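Local coordinates for protein delta-aminolevulinic acid dehydratase (Toxoplasma gondii ME49, PDB 3OBK) that catalyses the condensation of two molecules of 5-aminolevulinic acid to porphobilinogen, an early step of tetrapyrrole biosynthesis, and assembles as an octamer, at residues 48-53 against 76-81; 147-150 against 155-158; 191-196 against 205-210. All blocks are in the same frame, centred on the assembly; numbering follows the deposited sequence.

Contact 1: 48-53 against 76-81; sequences YPLFVH and LKEVGE
Tyr48 and Glu78 meet because each sends its CG anti to its own backbone N, and Glu78 then bends at chi2 (73°), which turns its carboxylate toward the phenol. The Tyr48 hydroxyl donates a hydrogen bond to Glu78, OH to OE2 2.9 Å. This oxygen lies at the edge of the ring, in its plane, yet the hydroxyl comes to it from above the carboxylate plane; the two side chains cross at about a right angle. The same OE2 also takes part in a salt bridge with Lys335, a lysine that Glu81 shares, so a phenol and an ammonium converge on one carboxylate oxygen and probably favour its charged form. Leu50 packs beside this polar pair. Its CD2 rests over one face of the Tyr48 ring, displaced toward the rim, and packs against the methylene of Glu78, CD2 to CG 3.8 Å. The other methyl turns to the helix and meets Val79, CD1 to CG2 3.8 Å. Thus the methylene of Glu78 joins the apolar contact, while its carboxylate is held by Tyr48 and Lys335. Phe90 touches both Tyr48 and Val79, and Leu122 of helix 114-125 also packs on Val79, extending the hydrophobic layer. Strand 48-53 and helix 76-81 run antiparallel at 168°, their axes 10.3 Å apart. Strand 46-53 pairs in parallel with strand 89-95, and helix 72-84 lies in the chain between them, as in the right-handed beta-alpha-beta crossover of a TIM barrel.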
ATOM      1  N   TYR A  48       1.989 -36.732   1.711  1.00  9.65           N
ATOM      2  CA  TYR A  48       3.023 -37.757   1.700  1.00  9.86           C
ATOM      3  C   TYR A  48       3.211 -38.290   0.283  1.00 10.05           C
ATOM      4  O   TYR A  48       2.285 -38.872  -0.291  1.00  9.87           O
ATOM      5  CB  TYR A  48       2.600 -38.894   2.647  1.00 10.69           C
ATOM      6  CG  TYR A  48       3.625 -39.980   2.928  1.00 10.56           C
ATOM      7  CD1 TYR A  48       4.980 -39.714   2.877  1.00 11.65           C
ATOM      8  CD2 TYR A  48       3.227 -41.259   3.304  1.00 11.54           C
ATOM      9  CE1 TYR A  48       5.916 -40.690   3.159  1.00 13.15           C
ATOM     10  CE2 TYR A  48       4.170 -42.258   3.611  1.00 13.31           C
ATOM     11  CZ  TYR A  48       5.519 -41.950   3.528  1.00 14.09           C
ATOM     12  OH  TYR A  48       6.501 -42.868   3.770  1.00 15.80           O
ATOM     13  N   PRO A  49       4.400 -38.094  -0.299  1.00 10.10           N
ATOM     14  CA  PRO A  49       4.578 -38.545  -1.667  1.00 10.69           C
ATOM     15  C   PRO A  49       5.238 -39.919  -1.767  1.00 10.65           C
ATOM     16  O   PRO A  49       6.266 -40.149  -1.134  1.00 10.30           O
ATOM     17  CB  PRO A  49       5.477 -37.454  -2.293  1.00 10.34           C
ATOM     18  CG  PRO A  49       5.784 -36.471  -1.208  1.00 10.28           C
ATOM     19  CD  PRO A  49       5.507 -37.216   0.086  1.00 10.86           C
ATOM     20  N   LEU A  50       4.633 -40.803  -2.562  1.00 10.27           N
ATOM     21  CA  LEU A  50       5.084 -42.188  -2.666  1.00 10.82           C
ATOM     22  C   LEU A  50       5.321 -42.614  -4.110  1.00 11.15           C
ATOM     23  O   LEU A  50       4.791 -42.016  -5.060  1.00  9.32           O
ATOM     24  CB  LEU A  50       4.071 -43.136  -2.036  1.00 11.23           C
ATOM     25  CG  LEU A  50       3.768 -42.892  -0.550  1.00 10.79           C
ATOM     26  CD1 LEU A  50       2.507 -43.605  -0.143  1.00  9.44           C
ATOM     27  CD2 LEU A  50       4.987 -43.308   0.312  1.00 11.07           C
ATOM     28  N   PHE A  51       6.145 -43.651  -4.235  1.00 11.74           N
ATOM     29  CA  PHE A  51       6.530 -44.206  -5.504  1.00 12.69           C
ATOM     30  C   PHE A  51       6.045 -45.621  -5.577  1.00 13.82           C
ATOM     31  O   PHE A  51       6.261 -46.405  -4.634  1.00 13.57           O
ATOM     32  CB  PHE A  51       8.046 -44.233  -5.619  1.00 13.15           C
ATOM     33  CG  PHE A  51       8.667 -42.894  -5.532  1.00 12.89           C
ATOM     34  CD1 PHE A  51       8.693 -42.059  -6.642  1.00 12.86           C
ATOM     35  CD2 PHE A  51       9.194 -42.440  -4.340  1.00 12.87           C
ATOM     36  CE1 PHE A  51       9.263 -40.799  -6.547  1.00 13.04           C
ATOM     37  CE2 PHE A  51       9.759 -41.194  -4.253  1.00 12.33           C
ATOM     38  CZ  PHE A  51       9.793 -40.371  -5.344  1.00 11.71           C
ATOM     39  N   VAL A  52       5.416 -45.947  -6.707  1.00 14.84           N
ATOM     40  CA  VAL A  52       4.959 -47.299  -6.977  1.00 15.85           C
ATOM     41  C   VAL A  52       5.522 -47.825  -8.292  1.00 17.35           C
ATOM     42  O   VAL A  52       5.632 -47.091  -9.266  1.00 16.83           O
ATOM     43  CB  VAL A  52       3.424 -47.389  -7.027  1.00 15.89           C
ATOM     44  CG1 VAL A  52       2.855 -46.428  -8.033  1.00 13.53           C
ATOM     45  CG2 VAL A  52       2.981 -48.844  -7.327  1.00 15.31           C
ATOM     46  N   HIS A  53       5.854 -49.113  -8.312  1.00 19.39           N
ATOM     47  CA  HIS A  53       6.250 -49.789  -9.552  1.00 20.75           C
ATOM     48  C   HIS A  53       5.533 -51.123  -9.726  1.00 22.79           C
ATOM     49  O   HIS A  53       4.954 -51.657  -8.792  1.00 23.61           O
ATOM     50  CB  HIS A  53       7.781 -49.940  -9.638  1.00 20.75           C
ATOM     51  CG  HIS A  53       8.390 -50.887  -8.642  1.00 20.32           C
ATOM     52  ND1 HIS A  53       9.722 -51.246  -8.698  1.00 20.01           N
ATOM     53  CD2 HIS A  53       7.869 -51.543  -7.578  1.00 19.94           C
ATOM     54  CE1 HIS A  53       9.986 -52.101  -7.725  1.00 20.96           C
ATOM     55  NE2 HIS A  53       8.882 -52.289  -7.023  1.00 20.99           N
ATOM     56  N   LEU A  76      -0.410 -50.010  -0.609  1.00 17.30           N
ATOM     57  CA  LEU A  76      -1.550 -50.058   0.281  1.00 17.84           C
ATOM     58  C   LEU A  76      -1.098 -50.144   1.743  1.00 17.50           C
ATOM     59  O   LEU A  76      -1.652 -49.457   2.576  1.00 16.84           O
ATOM     60  CB  LEU A  76      -2.470 -51.217  -0.062  1.00 18.94           C
ATOM     61  CG  LEU A  76      -2.955 -51.416  -1.513  1.00 21.38           C
ATOM     62  CD1 LEU A  76      -4.143 -52.373  -1.531  1.00 21.57           C
ATOM     63  CD2 LEU A  76      -3.318 -50.127  -2.271  1.00 20.30           C
ATOM     64  N   LYS A  77      -0.091 -50.959   2.057  1.00 17.40           N
ATOM     65  CA  LYS A  77       0.380 -51.029   3.451  1.00 17.87           C
ATOM     66  C   LYS A  77       0.850 -49.662   3.915  1.00 16.55           C
ATOM     67  O   LYS A  77       0.573 -49.248   5.040  1.00 16.59           O
ATOM     68  CB  LYS A  77       1.503 -52.080   3.676  1.00 18.38           C
ATOM     69  N   GLU A  78       1.560 -48.964   3.043  1.00 15.51           N
ATOM     70  CA  GLU A  78       2.202 -47.721   3.430  1.00 14.79           C
ATOM     71  C   GLU A  78       1.188 -46.579   3.593  1.00 13.62           C
ATOM     72  O   GLU A  78       1.262 -45.828   4.557  1.00 12.00           O
ATOM     73  CB  GLU A  78       3.293 -47.353   2.417  1.00 14.79           C
ATOM     74  CG  GLU A  78       4.129 -46.114   2.780  1.00 14.41           C
ATOM     75  CD  GLU A  78       5.088 -46.366   3.913  1.00 16.63           C
ATOM     76  OE1 GLU A  78       5.568 -47.507   4.048  1.00 17.64           O
ATOM     77  OE2 GLU A  78       5.397 -45.415   4.672  1.00 18.83           O
ATOM     78  N   VAL A  79       0.254 -46.456   2.655  1.00 13.07           N
ATOM     79  CA  VAL A  79      -0.819 -45.492   2.805  1.00 12.93           C
ATOM     80  C   VAL A  79      -1.587 -45.710   4.110  1.00 13.72           C
ATOM     81  O   VAL A  79      -1.888 -44.755   4.851  1.00 13.81           O
ATOM     82  CB  VAL A  79      -1.745 -45.489   1.592  1.00 12.92           C
ATOM     83  CG1 VAL A  79      -3.063 -44.758   1.896  1.00 12.15           C
ATOM     84  CG2 VAL A  79      -1.023 -44.843   0.407  1.00 11.04           C
ATOM     85  N   GLY A  80      -1.875 -46.970   4.399  1.00 14.41           N
ATOM     86  CA  GLY A  80      -2.531 -47.357   5.633  1.00 15.03           C
ATOM     87  C   GLY A  80      -1.819 -46.949   6.919  1.00 14.97           C
ATOM     88  O   GLY A  80      -2.472 -46.536   7.860  1.00 13.78           O
ATOM     89  N   GLU A  81      -0.492 -47.109   6.972  1.00 15.13           N
ATOM     90  CA  GLU A  81       0.276 -46.709   8.153  1.00 15.56           C
ATOM     91  C   GLU A  81       0.262 -45.163   8.313  1.00 14.69           C
ATOM     92  O   GLU A  81       0.103 -44.634   9.412  1.00 13.61           O
ATOM     93  CB  GLU A  81       1.720 -47.213   8.065  1.00 15.52           C
ATOM     94  CG  GLU A  81       2.517 -46.907   9.333  1.00 17.90           C
ATOM     95  CD  GLU A  81       4.017 -47.181   9.245  1.00 19.96           C
ATOM     96  OE1 GLU A  81       4.467 -47.735   8.240  1.00 22.27           O
ATOM     97  OE2 GLU A  81       4.746 -46.846  10.208  1.00 21.76           O
TER

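Contact 2: 147-150 against 155-158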
ATOM      1  N   GLY A 147       7.510 -32.805 -21.378  1.00 20.25           N
ATOM      2  CA  GLY A 147       6.721 -32.696 -22.592  1.00 20.57           C
ATOM      3  C   GLY A 147       7.290 -33.484 -23.765  1.00 21.11           C
ATOM      4  O   GLY A 147       8.337 -34.153 -23.656  1.00 21.03           O
ATOM      5  N   VAL A 148       6.588 -33.404 -24.886  1.00 21.85           N
ATOM      6  CA  VAL A 148       7.025 -34.054 -26.113  1.00 23.00           C
ATOM      7  C   VAL A 148       8.197 -33.297 -26.729  1.00 23.24           C
ATOM      8  O   VAL A 148       8.158 -32.092 -26.837  1.00 22.76           O
ATOM      9  CB  VAL A 148       5.900 -34.141 -27.125  1.00 23.29           C
ATOM     10  CG1 VAL A 148       6.407 -34.804 -28.389  1.00 24.24           C
ATOM     11  CG2 VAL A 148       4.733 -34.926 -26.545  1.00 22.89           C
ATOM     12  N   VAL A 149       9.239 -34.030 -27.101  1.00 24.19           N
ATOM     13  CA  VAL A 149      10.448 -33.458 -27.653  1.00 24.94           C
ATOM     14  C   VAL A 149      10.415 -33.584 -29.163  1.00 26.32           C
ATOM     15  O   VAL A 149      10.202 -34.663 -29.699  1.00 27.02           O
ATOM     16  CB  VAL A 149      11.698 -34.154 -27.101  1.00 25.00           C
ATOM     17  CG1 VAL A 149      12.954 -33.535 -27.699  1.00 24.56           C
ATOM     18  CG2 VAL A 149      11.727 -34.079 -25.571  1.00 23.10           C
ATOM     19  N   ASP A 150      10.590 -32.466 -29.852  1.00 27.71           N
ATOM     20  CA  ASP A 150      10.535 -32.460 -31.296  1.00 29.15           C
ATOM     21  C   ASP A 150      11.816 -33.117 -31.811  1.00 30.14           C
ATOM     22  O   ASP A 150      12.913 -32.802 -31.340  1.00 29.20           O
ATOM     23  CB  ASP A 150      10.377 -31.030 -31.843  1.00 29.40           C
ATOM     24  CG  ASP A 150      10.311 -30.984 -33.368  1.00 30.43           C
ATOM     25  OD1 ASP A 150       9.394 -31.569 -33.951  1.00 32.31           O
ATOM     26  OD2 ASP A 150      11.187 -30.377 -33.994  1.00 32.04           O
ATOM     27  N   LYS A 155      13.321 -29.085 -29.197  1.00 25.12           N
ATOM     28  CA  LYS A 155      12.458 -28.283 -28.345  1.00 24.35           C
ATOM     29  C   LYS A 155      11.378 -29.152 -27.700  1.00 23.26           C
ATOM     30  O   LYS A 155      10.866 -30.102 -28.307  1.00 22.44           O
ATOM     31  CB  LYS A 155      11.774 -27.145 -29.137  1.00 25.10           C
ATOM     32  CG  LYS A 155      12.598 -25.839 -29.308  1.00 26.86           C
ATOM     33  CD  LYS A 155      11.992 -24.925 -30.383  1.00 30.33           C
ATOM     34  CE  LYS A 155      12.958 -23.807 -30.906  1.00 32.15           C
ATOM     35  NZ  LYS A 155      12.455 -23.095 -32.168  1.00 31.20           N
ATOM     36  N   ILE A 156      11.048 -28.799 -26.464  1.00 21.89           N
ATOM     37  CA  ILE A 156       9.887 -29.325 -25.784  1.00 21.19           C
ATOM     38  C   ILE A 156       8.683 -28.505 -26.222  1.00 20.71           C
ATOM     39  O   ILE A 156       8.472 -27.413 -25.733  1.00 21.01           O
ATOM     40  CB  ILE A 156      10.042 -29.227 -24.247  1.00 20.96           C
ATOM     41  CG1 ILE A 156      11.147 -30.196 -23.751  1.00 20.49           C
ATOM     42  CG2 ILE A 156       8.710 -29.539 -23.576  1.00 20.21           C
ATOM     43  CD1 ILE A 156      12.598 -29.741 -23.968  1.00 19.07           C
ATOM     44  N   VAL A 157       7.885 -29.043 -27.129  1.00 20.56           N
ATOM     45  CA  VAL A 157       6.840 -28.271 -27.796  1.00 20.08           C
ATOM     46  C   VAL A 157       5.629 -28.132 -26.916  1.00 18.79           C
ATOM     47  O   VAL A 157       5.098 -29.118 -26.419  1.00 18.61           O
ATOM     48  CB  VAL A 157       6.438 -28.866 -29.188  1.00 20.95           C
ATOM     49  CG1 VAL A 157       7.664 -28.970 -30.083  1.00 21.09           C
ATOM     50  CG2 VAL A 157       5.751 -30.198 -29.061  1.00 20.51           C
ATOM     51  N   ASN A 158       5.202 -26.886 -26.741  1.00 17.81           N
ATOM     52  CA  ASN A 158       4.255 -26.543 -25.709  1.00 16.64           C
ATOM     53  C   ASN A 158       2.862 -27.106 -25.892  1.00 16.25           C
ATOM     54  O   ASN A 158       2.362 -27.826 -25.032  1.00 15.58           O
ATOM     55  CB  ASN A 158       4.130 -25.042 -25.570  1.00 16.33           C
ATOM     56  CG  ASN A 158       3.527 -24.655 -24.248  1.00 16.10           C
ATOM     57  OD1 ASN A 158       4.242 -24.596 -23.242  1.00 15.92           O
ATOM     58  ND2 ASN A 158       2.204 -24.428 -24.219  1.00 12.75           N
TER
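Val149 and Ile156 face each other in a single antiparallel beta bridge that closes a hairpin-like excursion of the loop between strand 130-135 and helix 158-175 of the TIM barrel. Two backbone hydrogen bonds flank the bridge. Val157 N donates to Val148 O over 3.1 Å, and Asp150 N donates to Lys155 O over a shorter 2.8 Å, with an N-H...O angle of 171°. Each carbonyl is also approached by a CA-H from the facing chain: Ile156 CA lies 3.4 Å from Val148 O, and Val149 CA sits at the same distance from Lys155 O. Further donors and acceptors are met by neighbours of the bridge. Thr161 OG1 bonds to both Val148 N and Val157 O, tying the bridge to the first turn of the helix, for which Val157 is the N-cap residue, while at the turn Asp150 OD2 accepts from Ser153 N and Ser153 OG bonds to Lys155 N. Arg24 of a second subunit reaches both Ile156 O and Asn158 OD1, while Asp187 N also bonds to Asn158 OD1; the bridge thereby lies at a subunit interface. Between the bridged residues themselves, Val149 CG2 and Ile156 CG1 are 4.3 Å apart. Ile156 CG2 lies 3.9 Å from Gly147 CA, beside a residue without a side chain. On the other face, Val157 CG1, anti to its carbonyl carbon (chi1 -57°), meets Asp150 CB at 3.8 Å.

Contact 3: 191-196 against 205-210; sequences SAIRES and TSILAY
Arg194 reaches from helix 191-196 across Ile207 to the start of strand 206-210, its chain bent at chi2 (69°) and chi3 (-89°). The guanidinium presents its NH1-NH2 end to one backbone oxygen, with Thr205 O at 2.8 Å from NH2 and 3.1 Å from NH1. This acceptor lies in the guanidinium plane, and both nitrogens lie in the carbonyl plane, making a flat, forked grip. Ile207 points at the helix and slants across the arginine: its CD1 comes within 3.8 Å of Arg194 CD and 3.6 Å of NH2, oblique to the guanidinium. The same methyl meets Ile193, CG2 to CD1 4.2 Å. On the helix, Ser196 OG and N both bond to Ala192 O, from opposite faces of its carbonyl plane.

The two segments run antiparallel within the beta-alpha-beta unit 179-182, 189-199, 206-213. NH1 also forms a salt bridge with Asp198, and Arg25 of a fourth subunit brings a like charge close to NH2. The in-plane double bond ties the helix to the carbonyl just before the strand, and Asp198 probably offsets part of the buried charge.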
ATOM      1  N   SER A 191      -5.538 -23.925 -17.585  1.00 13.76           N
ATOM      2  CA  SER A 191      -6.846 -23.632 -18.152  1.00 14.19           C
ATOM      3  C   SER A 191      -7.301 -24.725 -19.090  1.00 14.00           C
ATOM      4  O   SER A 191      -8.495 -25.023 -19.139  1.00 14.41           O
ATOM      5  CB  SER A 191      -6.816 -22.321 -18.926  1.00 14.32           C
ATOM      6  OG  SER A 191      -8.117 -21.964 -19.365  1.00 16.31           O
ATOM      7  N   ALA A 192      -6.356 -25.297 -19.845  1.00 13.18           N
ATOM      8  CA  ALA A 192      -6.682 -26.285 -20.854  1.00 13.34           C
ATOM      9  C   ALA A 192      -7.149 -27.541 -20.149  1.00 13.51           C
ATOM     10  O   ALA A 192      -8.159 -28.170 -20.555  1.00 13.97           O
ATOM     11  CB  ALA A 192      -5.482 -26.571 -21.757  1.00 12.33           C
ATOM     12  N   ILE A 193      -6.425 -27.912 -19.094  1.00 12.80           N
ATOM     13  CA  ILE A 193      -6.791 -29.105 -18.324  1.00 12.80           C
ATOM     14  C   ILE A 193      -8.132 -28.871 -17.656  1.00 12.96           C
ATOM     15  O   ILE A 193      -8.978 -29.733 -17.649  1.00 13.07           O
ATOM     16  CB  ILE A 193      -5.743 -29.486 -17.266  1.00 11.69           C
ATOM     17  CG1 ILE A 193      -4.470 -29.964 -17.975  1.00 12.27           C
ATOM     18  CG2 ILE A 193      -6.326 -30.549 -16.383  1.00  9.49           C
ATOM     19  CD1 ILE A 193      -3.147 -29.910 -17.228  1.00  9.33           C
ATOM     20  N   ARG A 194      -8.331 -27.678 -17.127  1.00 13.43           N
ATOM     21  CA  ARG A 194      -9.576 -27.362 -16.447  1.00 14.18           C
ATOM     22  C   ARG A 194     -10.799 -27.591 -17.356  1.00 15.65           C
ATOM     23  O   ARG A 194     -11.790 -28.150 -16.915  1.00 15.58           O
ATOM     24  CB  ARG A 194      -9.547 -25.918 -15.946  1.00 13.61           C
ATOM     25  CG  ARG A 194     -10.780 -25.505 -15.132  1.00 14.05           C
ATOM     26  CD  ARG A 194     -10.854 -26.194 -13.771  1.00 13.99           C
ATOM     27  NE  ARG A 194     -11.557 -27.471 -13.822  1.00 12.86           N
ATOM     28  CZ  ARG A 194     -11.434 -28.433 -12.919  1.00 14.44           C
ATOM     29  NH1 ARG A 194     -12.106 -29.560 -13.075  1.00 15.45           N
ATOM     30  NH2 ARG A 194     -10.636 -28.287 -11.859  1.00 14.73           N
ATOM     31  N   GLU A 195     -10.705 -27.165 -18.616  1.00 16.67           N
ATOM     32  CA  GLU A 195     -11.843 -27.168 -19.519  1.00 18.41           C
ATOM     33  C   GLU A 195     -12.115 -28.567 -19.984  1.00 18.77           C
ATOM     34  O   GLU A 195     -13.273 -28.947 -20.099  1.00 19.43           O
ATOM     35  CB  GLU A 195     -11.588 -26.279 -20.734  1.00 19.39           C
ATOM     36  CG  GLU A 195     -12.842 -25.915 -21.498  1.00 23.49           C
ATOM     37  CD  GLU A 195     -12.584 -25.023 -22.732  1.00 27.79           C
ATOM     38  OE1 GLU A 195     -12.304 -23.817 -22.543  1.00 29.62           O
ATOM     39  OE2 GLU A 195     -12.714 -25.530 -23.879  1.00 30.53           O
ATOM     40  N   SER A 196     -11.042 -29.310 -20.253  1.00 18.37           N
ATOM     41  CA  SER A 196     -11.106 -30.721 -20.593  1.00 19.04           C
ATOM     42  C   SER A 196     -11.791 -31.513 -19.496  1.00 18.82           C
ATOM     43  O   SER A 196     -12.713 -32.299 -19.769  1.00 19.66           O
ATOM     44  CB  SER A 196      -9.694 -31.286 -20.801  1.00 18.94           C
ATOM     45  OG  SER A 196      -9.013 -30.589 -21.833  1.00 21.14           O
ATOM     46  N   THR A 205     -13.033 -32.623  -9.786  1.00 16.56           N
ATOM     47  CA  THR A 205     -11.629 -32.907  -9.718  1.00 14.93           C
ATOM     48  C   THR A 205     -10.849 -31.604  -9.633  1.00 13.80           C
ATOM     49  O   THR A 205     -11.013 -30.716 -10.472  1.00 14.08           O
ATOM     50  CB  THR A 205     -11.178 -33.690 -10.956  1.00 15.11           C
ATOM     51  OG1 THR A 205     -11.921 -34.912 -11.050  1.00 16.97           O
ATOM     52  CG2 THR A 205      -9.704 -34.037 -10.881  1.00 14.76           C
ATOM     53  N   SER A 206      -9.991 -31.506  -8.627  1.00 12.83           N
ATOM     54  CA  SER A 206      -9.195 -30.307  -8.365  1.00 12.25           C
ATOM     55  C   SER A 206      -7.895 -30.262  -9.145  1.00 11.55           C
ATOM     56  O   SER A 206      -7.431 -31.267  -9.683  1.00 11.12           O
ATOM     57  CB  SER A 206      -8.861 -30.215  -6.886  1.00 12.13           C
ATOM     58  OG  SER A 206     -10.040 -30.197  -6.102  1.00 12.69           O
ATOM     59  N   ILE A 207      -7.323 -29.066  -9.218  1.00 11.11           N
ATOM     60  CA  ILE A 207      -6.046 -28.859  -9.869  1.00 10.37           C
ATOM     61  C   ILE A 207      -5.118 -28.185  -8.859  1.00 10.12           C
ATOM     62  O   ILE A 207      -5.365 -27.073  -8.438  1.00  9.20           O
ATOM     63  CB  ILE A 207      -6.189 -27.987 -11.114  1.00 10.43           C
ATOM     64  CG1 ILE A 207      -6.973 -28.729 -12.198  1.00 11.30           C
ATOM     65  CG2 ILE A 207      -4.814 -27.578 -11.675  1.00  9.35           C
ATOM     66  CD1 ILE A 207      -7.418 -27.848 -13.370  1.00  9.53           C
ATOM     67  N   LEU A 208      -4.075 -28.896  -8.455  1.00 10.40           N
ATOM     68  CA  LEU A 208      -2.984 -28.305  -7.692  1.00 11.21           C
ATOM     69  C   LEU A 208      -1.914 -27.841  -8.701  1.00 11.71           C
ATOM     70  O   LEU A 208      -1.176 -28.657  -9.284  1.00 11.49           O
ATOM     71  CB  LEU A 208      -2.447 -29.315  -6.690  1.00 11.05           C
ATOM     72  CG  LEU A 208      -1.160 -29.133  -5.853  1.00 12.46           C
ATOM     73  CD1 LEU A 208      -0.824 -27.707  -5.484  1.00  9.32           C
ATOM     74  CD2 LEU A 208      -1.273 -30.038  -4.601  1.00 10.59           C
ATOM     75  N   ALA A 209      -1.870 -26.535  -8.950  1.00 12.17           N
ATOM     76  CA  ALA A 209      -1.018 -26.011 -10.022  1.00 12.60           C
ATOM     77  C   ALA A 209       0.364 -25.787  -9.468  1.00 13.23           C
ATOM     78  O   ALA A 209       0.526 -25.105  -8.461  1.00 13.98           O
ATOM     79  CB  ALA A 209      -1.604 -24.705 -10.592  1.00 11.82           C
ATOM     80  N   TYR A 210       1.370 -26.378 -10.092  1.00 14.42           N
ATOM     81  CA  TYR A 210       2.754 -26.012  -9.795  1.00 14.76           C
ATOM     82  C   TYR A 210       3.010 -24.717 -10.550  1.00 14.90           C
ATOM     83  O   TYR A 210       3.302 -24.769 -11.716  1.00 15.21           O
ATOM     84  CB  TYR A 210       3.716 -27.078 -10.269  1.00 14.80           C
ATOM     85  CG  TYR A 210       3.767 -28.343  -9.474  1.00 16.51           C
ATOM     86  CD1 TYR A 210       2.794 -29.294  -9.589  1.00 19.23           C
ATOM     87  CD2 TYR A 210       4.849 -28.627  -8.664  1.00 19.65           C
ATOM     88  CE1 TYR A 210       2.866 -30.505  -8.872  1.00 21.71           C
ATOM     89  CE2 TYR A 210       4.934 -29.819  -7.943  1.00 20.52           C
ATOM     90  CZ  TYR A 210       3.940 -30.762  -8.047  1.00 22.32           C
ATOM     91  OH  TYR A 210       4.039 -31.965  -7.337  1.00 22.00           O
TER

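How the contacts relate
Contacts 1 and 3 each set a helix against a strand of the same barrel sheet; their centres are 24 Å apart and their nearest atoms about 8 Å. Contact 2 instead belongs to a loop after strand 130-135. Its centre is 31 Å from that of contact 1 and 20 Å from that of contact 3, with nearest atoms about 8 Å apart in the latter case; helix 158-175, which starts at the end of contact 2, also packs on Ile193. None of the three touches another. Measured to the bound porphobilinogen, Gly147 of contact 2 is nearest at about 9 Å, and the side chains of Tyr48 and Ile193 lie about 11 and 12 Å away. Contacts 2 and 3 also meet other subunits.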